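Local coordinates for putative nitrate transport protein (Thermoplasma volcanium, PDB 3MST) that is probably a substrate-binding component of a nitrate-type transport system, though its actual ligand has not been established, at residues L70-S82 / I211-L223. Residues are numbered along the deposited sequence; the frame is centred on the assembly and turned at random.
Sequences LKIFAGVRIDMYS and IYGHEVTKKRAEL
G75 and R77 on strand 71-77 each trade a pair of backbone hydrogen bonds with T217 and E215 of strand 215-217, an antiparallel pairing (150° between strand directions) that puts the short strand at the margin of a six-stranded mixed sheet. Past the strand ends one further backbone bond, D79 N to Y212 O (2.8 Å), joins the segments, where the chain leaves for strand 81-85 of the second sheet, consistent with two-lobed transport binding proteins. On the face carrying R77, E215 and T217, the R77 guanidinium meets E222 of helix 220-230 end-on: NH1 lies 2.9 Å from OE1 and NH2 3.0 Å from OE2. The two planes are 66° apart, so both oxygens are met from above the carboxylate plane. T217 OG1 donates to the same E222 OE1 at 2.7 Å, from the opposite face, and accepts from K219 N in an ST turn; chi1 of 178° sets OG1 opposite T217 N, within range of both. A water links R77 NH1 to E215 O and OE1, while R77 NE makes a salt bridge with D156. With an alanine at E222, NH1 and NH2 would probably lose their two-pronged salt bridge and T217 OG1 its acceptor, leaving D156 and the water to hold the arginine. L223 lays CD2 3.4 Å from G75 N, where a side chain on the glycine would clash. Farther along, I78 CG2 makes a CH-pi contact over the H214 ring face, 3.9 Å from its centroid; H214 NE2 is hydrogen-bonded to P29 O. Three acidic neighbours, E222, D156 and water-bridged E215, probably favour charged R77, tying helix 220-230 to the sheet.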
loop_
_atom_site.group_PDB
_atom_site.type_symbol
_atom_site.label_atom_id
_atom_site.label_comp_id
_atom_site.label_asym_id
_atom_site.label_seq_id
_atom_site.Cartn_x
_atom_site.Cartn_y
_atom_site.Cartn_z
ATOM N N LEU A 70 -6.711 -1.982 15.779
ATOM C CA LEU A 70 -7.841 -1.148 15.419
ATOM C C LEU A 70 -8.754 -1.936 14.471
ATOM O O LEU A 70 -8.437 -3.073 14.112
ATOM C CB LEU A 70 -7.362 0.190 14.826
ATOM C CG LEU A 70 -6.594 1.121 15.774
ATOM C CD1 LEU A 70 -5.943 2.256 14.978
ATOM C CD2 LEU A 70 -7.538 1.659 16.860
ATOM N N LYS A 71 -9.889 -1.364 14.102
ATOM C CA LYS A 71 -10.903 -2.000 13.240
ATOM C C LYS A 71 -10.866 -1.385 11.857
ATOM O O LYS A 71 -10.864 -0.152 11.701
ATOM C CB LYS A 71 -12.285 -1.793 13.841
ATOM C CG LYS A 71 -12.368 -2.361 15.240
ATOM C CD LYS A 71 -13.769 -2.261 15.851
ATOM C CE LYS A 71 -13.734 -2.603 17.352
ATOM N NZ LYS A 71 -15.105 -2.461 17.952
ATOM N N ILE A 72 -10.782 -2.244 10.856
ATOM C CA ILE A 72 -10.755 -1.791 9.464
ATOM C C ILE A 72 -12.080 -1.222 9.023
ATOM O O ILE A 72 -13.120 -1.904 9.166
ATOM C CB ILE A 72 -10.303 -2.933 8.533
ATOM C CG1 ILE A 72 -8.884 -3.382 8.836
ATOM C CG2 ILE A 72 -10.462 -2.555 7.045
ATOM C CD1 ILE A 72 -8.517 -4.700 8.158
ATOM N N PHE A 73 -12.107 0.005 8.504
ATOM C CA PHE A 73 -13.344 0.612 8.003
ATOM C C PHE A 73 -13.352 0.968 6.533
ATOM O O PHE A 73 -14.375 1.374 6.021
ATOM C CB PHE A 73 -13.741 1.835 8.856
ATOM C CG PHE A 73 -12.774 2.985 8.776
ATOM C CD1 PHE A 73 -12.902 3.935 7.799
ATOM C CD2 PHE A 73 -11.837 3.193 9.759
ATOM C CE1 PHE A 73 -12.052 5.024 7.711
ATOM C CE2 PHE A 73 -10.962 4.302 9.669
ATOM C CZ PHE A 73 -11.098 5.222 8.668
ATOM N N ALA A 74 -12.183 0.904 5.862
ATOM C CA ALA A 74 -12.112 1.170 4.446
ATOM C C ALA A 74 -10.836 0.517 3.937
ATOM O O ALA A 74 -9.920 0.183 4.696
ATOM C CB ALA A 74 -12.089 2.682 4.188
ATOM N N GLY A 75 -10.863 0.248 2.640
ATOM C CA GLY A 75 -9.717 -0.343 1.945
ATOM C C GLY A 75 -9.298 0.546 0.792
ATOM O O GLY A 75 -10.074 1.380 0.312
ATOM N N VAL A 76 -8.052 0.350 0.351
ATOM C CA VAL A 76 -7.556 1.075 -0.830
ATOM C C VAL A 76 -6.901 0.058 -1.771
ATOM O O VAL A 76 -5.995 -0.683 -1.292
ATOM C CB VAL A 76 -6.589 2.251 -0.529
ATOM C CG1 VAL A 76 -6.455 3.147 -1.797
ATOM C CG2 VAL A 76 -7.084 3.063 0.685
ATOM N N ARG A 77 -7.320 0.038 -3.043
ATOM C CA ARG A 77 -6.577 -0.659 -4.081
ATOM C C ARG A 77 -5.535 0.320 -4.641
ATOM O O ARG A 77 -5.878 1.471 -5.003
ATOM C CB ARG A 77 -7.516 -1.125 -5.195
ATOM C CG ARG A 77 -8.412 -2.297 -4.829
ATOM C CD ARG A 77 -9.275 -2.655 -5.994
ATOM N NE ARG A 77 -10.020 -3.901 -5.820
ATOM C CZ ARG A 77 -11.209 -4.000 -5.267
ATOM N NH1 ARG A 77 -11.809 -2.946 -4.739
ATOM N NH2 ARG A 77 -11.797 -5.198 -5.229
ATOM N N ILE A 78 -4.286 -0.116 -4.739
ATOM C CA ILE A 78 -3.202 0.703 -5.280
ATOM C C ILE A 78 -2.280 -0.213 -6.076
ATOM O O ILE A 78 -1.874 -1.241 -5.574
ATOM C CB ILE A 78 -2.407 1.383 -4.145
ATOM C CG1 ILE A 78 -3.310 1.998 -3.080
ATOM C CG2 ILE A 78 -1.474 2.463 -4.743
ATOM C CD1 ILE A 78 -2.563 2.538 -1.870
ATOM N N ASP A 79 -1.969 0.136 -7.326
ATOM C CA ASP A 79 -1.124 -0.726 -8.146
ATOM C C ASP A 79 0.316 -0.287 -7.964
ATOM O O ASP A 79 0.770 0.662 -8.594
ATOM C CB ASP A 79 -1.558 -0.645 -9.594
ATOM C CG ASP A 79 -0.977 -1.757 -10.456
ATOM O OD1 ASP A 79 -0.394 -2.703 -9.905
ATOM O OD2 ASP A 79 -1.148 -1.659 -11.684
HETATM N N MSE A 80 1.004 -0.939 -7.035
HETATM C CA MSE A 80 2.321 -0.507 -6.529
HETATM C C MSE A 80 3.474 -1.399 -6.969
HETATM O O MSE A 80 4.631 -1.008 -6.808
HETATM C CB MSE A 80 2.300 -0.535 -4.997
HETATM C CG MSE A 80 1.276 0.344 -4.385
HETATM SE SE MSE A 80 1.135 0.220 -2.487
HETATM C CE MSE A 80 0.123 -1.388 -2.322
ATOM N N TYR A 81 3.165 -2.599 -7.472
ATOM C CA TYR A 81 4.187 -3.632 -7.719
ATOM C C TYR A 81 4.175 -4.132 -9.161
ATOM O O TYR A 81 3.123 -4.144 -9.836
ATOM C CB TYR A 81 3.937 -4.840 -6.783
ATOM C CG TYR A 81 4.060 -4.469 -5.322
ATOM C CD1 TYR A 81 5.290 -4.172 -4.763
ATOM C CD2 TYR A 81 2.949 -4.318 -4.517
ATOM C CE1 TYR A 81 5.415 -3.759 -3.456
ATOM C CE2 TYR A 81 3.079 -3.918 -3.202
ATOM C CZ TYR A 81 4.283 -3.634 -2.681
ATOM O OH TYR A 81 4.358 -3.203 -1.377
ATOM N N SER A 82 5.360 -4.591 -9.603
ATOM C CA SER A 82 5.564 -5.124 -10.915
ATOM C C SER A 82 6.191 -6.514 -10.815
ATOM O O SER A 82 6.996 -6.772 -9.912
ATOM C CB SER A 82 6.547 -4.269 -11.697
ATOM O OG SER A 82 5.880 -3.148 -12.285
ATOM N N ILE A 211 0.763 5.227 -12.310
ATOM C CA ILE A 211 0.450 3.798 -12.278
ATOM C C ILE A 211 -0.437 3.460 -11.085
ATOM O O ILE A 211 -1.218 2.532 -11.134
ATOM C CB ILE A 211 1.733 2.926 -12.270
ATOM C CG1 ILE A 211 2.654 3.267 -13.467
ATOM C CG2 ILE A 211 1.370 1.427 -12.241
ATOM C CD1 ILE A 211 4.056 2.655 -13.377
ATOM N N TYR A 212 -0.280 4.159 -9.974
ATOM C CA TYR A 212 -0.944 3.738 -8.728
ATOM C C TYR A 212 -2.427 3.546 -8.838
ATOM O O TYR A 212 -2.974 2.550 -8.369
ATOM C CB TYR A 212 -0.633 4.736 -7.621
ATOM C CG TYR A 212 0.817 4.798 -7.171
ATOM C CD1 TYR A 212 1.496 3.667 -6.729
ATOM C CD2 TYR A 212 1.494 6.009 -7.203
ATOM C CE1 TYR A 212 2.830 3.734 -6.294
ATOM C CE2 TYR A 212 2.808 6.087 -6.780
ATOM C CZ TYR A 212 3.484 4.961 -6.302
ATOM O OH TYR A 212 4.789 5.069 -5.902
ATOM N N GLY A 213 -3.129 4.523 -9.419
ATOM C CA GLY A 213 -4.556 4.375 -9.573
ATOM C C GLY A 213 -5.329 4.101 -8.294
ATOM O O GLY A 213 -6.210 3.249 -8.278
ATOM N N HIS A 214 -4.985 4.813 -7.223
ATOM C CA HIS A 214 -5.651 4.630 -5.933
ATOM C C HIS A 214 -7.161 4.606 -6.064
ATOM O O HIS A 214 -7.747 5.485 -6.716
ATOM C CB HIS A 214 -5.330 5.770 -4.948
ATOM C CG HIS A 214 -3.895 5.877 -4.512
ATOM N ND1 HIS A 214 -2.890 6.343 -5.347
ATOM C CD2 HIS A 214 -3.330 5.670 -3.303
ATOM C CE1 HIS A 214 -1.764 6.379 -4.659
ATOM N NE2 HIS A 214 -2.001 5.966 -3.418
ATOM N N GLU A 215 -7.810 3.650 -5.430
ATOM C CA GLU A 215 -9.264 3.590 -5.374
ATOM C C GLU A 215 -9.727 3.070 -4.016
ATOM O O GLU A 215 -9.329 1.981 -3.581
ATOM C CB GLU A 215 -9.775 2.690 -6.473
ATOM C CG GLU A 215 -11.269 2.643 -6.592
ATOM C CD GLU A 215 -11.713 1.546 -7.525
ATOM O OE1 GLU A 215 -11.793 0.360 -7.079
ATOM O OE2 GLU A 215 -11.968 1.878 -8.716
ATOM N N VAL A 216 -10.593 3.842 -3.371
ATOM C CA VAL A 216 -11.145 3.488 -2.070
ATOM C C VAL A 216 -12.334 2.544 -2.214
ATOM O O VAL A 216 -13.116 2.705 -3.150
ATOM C CB VAL A 216 -11.610 4.781 -1.342
ATOM C CG1 VAL A 216 -12.281 4.450 0.028
ATOM C CG2 VAL A 216 -10.431 5.699 -1.157
ATOM N N THR A 217 -12.434 1.562 -1.341
ATOM C CA THR A 217 -13.637 0.770 -1.206
ATOM C C THR A 217 -14.079 0.719 0.239
ATOM O O THR A 217 -13.289 0.592 1.161
ATOM C CB THR A 217 -13.465 -0.648 -1.783
ATOM O OG1 THR A 217 -14.675 -1.391 -1.585
ATOM C CG2 THR A 217 -12.277 -1.390 -1.153
ATOM N N LYS A 218 -15.390 0.775 0.445
ATOM C CA LYS A 218 -16.014 0.543 1.734
ATOM C C LYS A 218 -16.872 -0.729 1.738
ATOM O O LYS A 218 -17.646 -0.959 2.683
ATOM C CB LYS A 218 -16.919 1.760 2.142
ATOM C CG LYS A 218 -16.203 3.026 2.396
ATOM C CD LYS A 218 -17.209 4.110 2.845
ATOM C CE LYS A 218 -18.181 4.539 1.759
ATOM N NZ LYS A 218 -19.141 5.564 2.296
ATOM N N LYS A 219 -16.781 -1.517 0.672
ATOM C CA LYS A 219 -17.639 -2.704 0.521
ATOM C C LYS A 219 -17.147 -3.803 1.469
ATOM O O LYS A 219 -16.035 -4.323 1.293
ATOM C CB LYS A 219 -17.606 -3.223 -0.929
ATOM C CG LYS A 219 -18.161 -2.273 -2.001
ATOM C CD LYS A 219 -18.264 -2.953 -3.375
ATOM C CE LYS A 219 -18.445 -1.954 -4.532
ATOM N NZ LYS A 219 -18.292 -2.594 -5.885
ATOM N N ARG A 220 -17.996 -4.185 2.419
ATOM C CA ARG A 220 -17.635 -5.133 3.457
ATOM C C ARG A 220 -17.046 -6.410 2.861
ATOM O O ARG A 220 -16.017 -6.882 3.355
ATOM C CB ARG A 220 -18.809 -5.498 4.353
ATOM C CG ARG A 220 -18.392 -6.351 5.540
ATOM C CD ARG A 220 -19.566 -6.783 6.457
ATOM N NE ARG A 220 -18.992 -7.542 7.519
ATOM C CZ ARG A 220 -18.320 -7.040 8.542
ATOM N NH1 ARG A 220 -18.391 -5.748 8.856
ATOM N NH2 ARG A 220 -17.627 -7.858 9.295
ATOM N N ALA A 221 -17.667 -6.965 1.822
ATOM C CA ALA A 221 -17.181 -8.228 1.309
ATOM C C ALA A 221 -15.774 -8.114 0.754
ATOM O O ALA A 221 -15.032 -9.094 0.812
ATOM C CB ALA A 221 -18.121 -8.753 0.229
ATOM N N GLU A 222 -15.417 -6.944 0.221
ATOM C CA GLU A 222 -14.041 -6.752 -0.307
ATOM C C GLU A 222 -13.025 -6.665 0.817
ATOM O O GLU A 222 -11.917 -7.197 0.707
ATOM C CB GLU A 222 -13.982 -5.515 -1.205
ATOM C CG GLU A 222 -14.821 -5.716 -2.451
ATOM C CD GLU A 222 -14.573 -4.685 -3.522
ATOM O OE1 GLU A 222 -14.200 -3.547 -3.176
ATOM O OE2 GLU A 222 -14.770 -4.976 -4.736
ATOM N N LEU A 223 -13.395 -5.983 1.893
ATOM C CA LEU A 223 -12.555 -5.915 3.081
ATOM C C LEU A 223 -12.360 -7.277 3.746
ATOM O O LEU A 223 -11.245 -7.668 4.098
ATOM C CB LEU A 223 -13.068 -4.889 4.082
ATOM C CG LEU A 223 -13.290 -3.472 3.507
ATOM C CD1 LEU A 223 -13.880 -2.528 4.545
ATOM C CD2 LEU A 223 -12.061 -2.928 2.829
HETATM O O HOH W 1 -11.101 -0.174 -4.513
#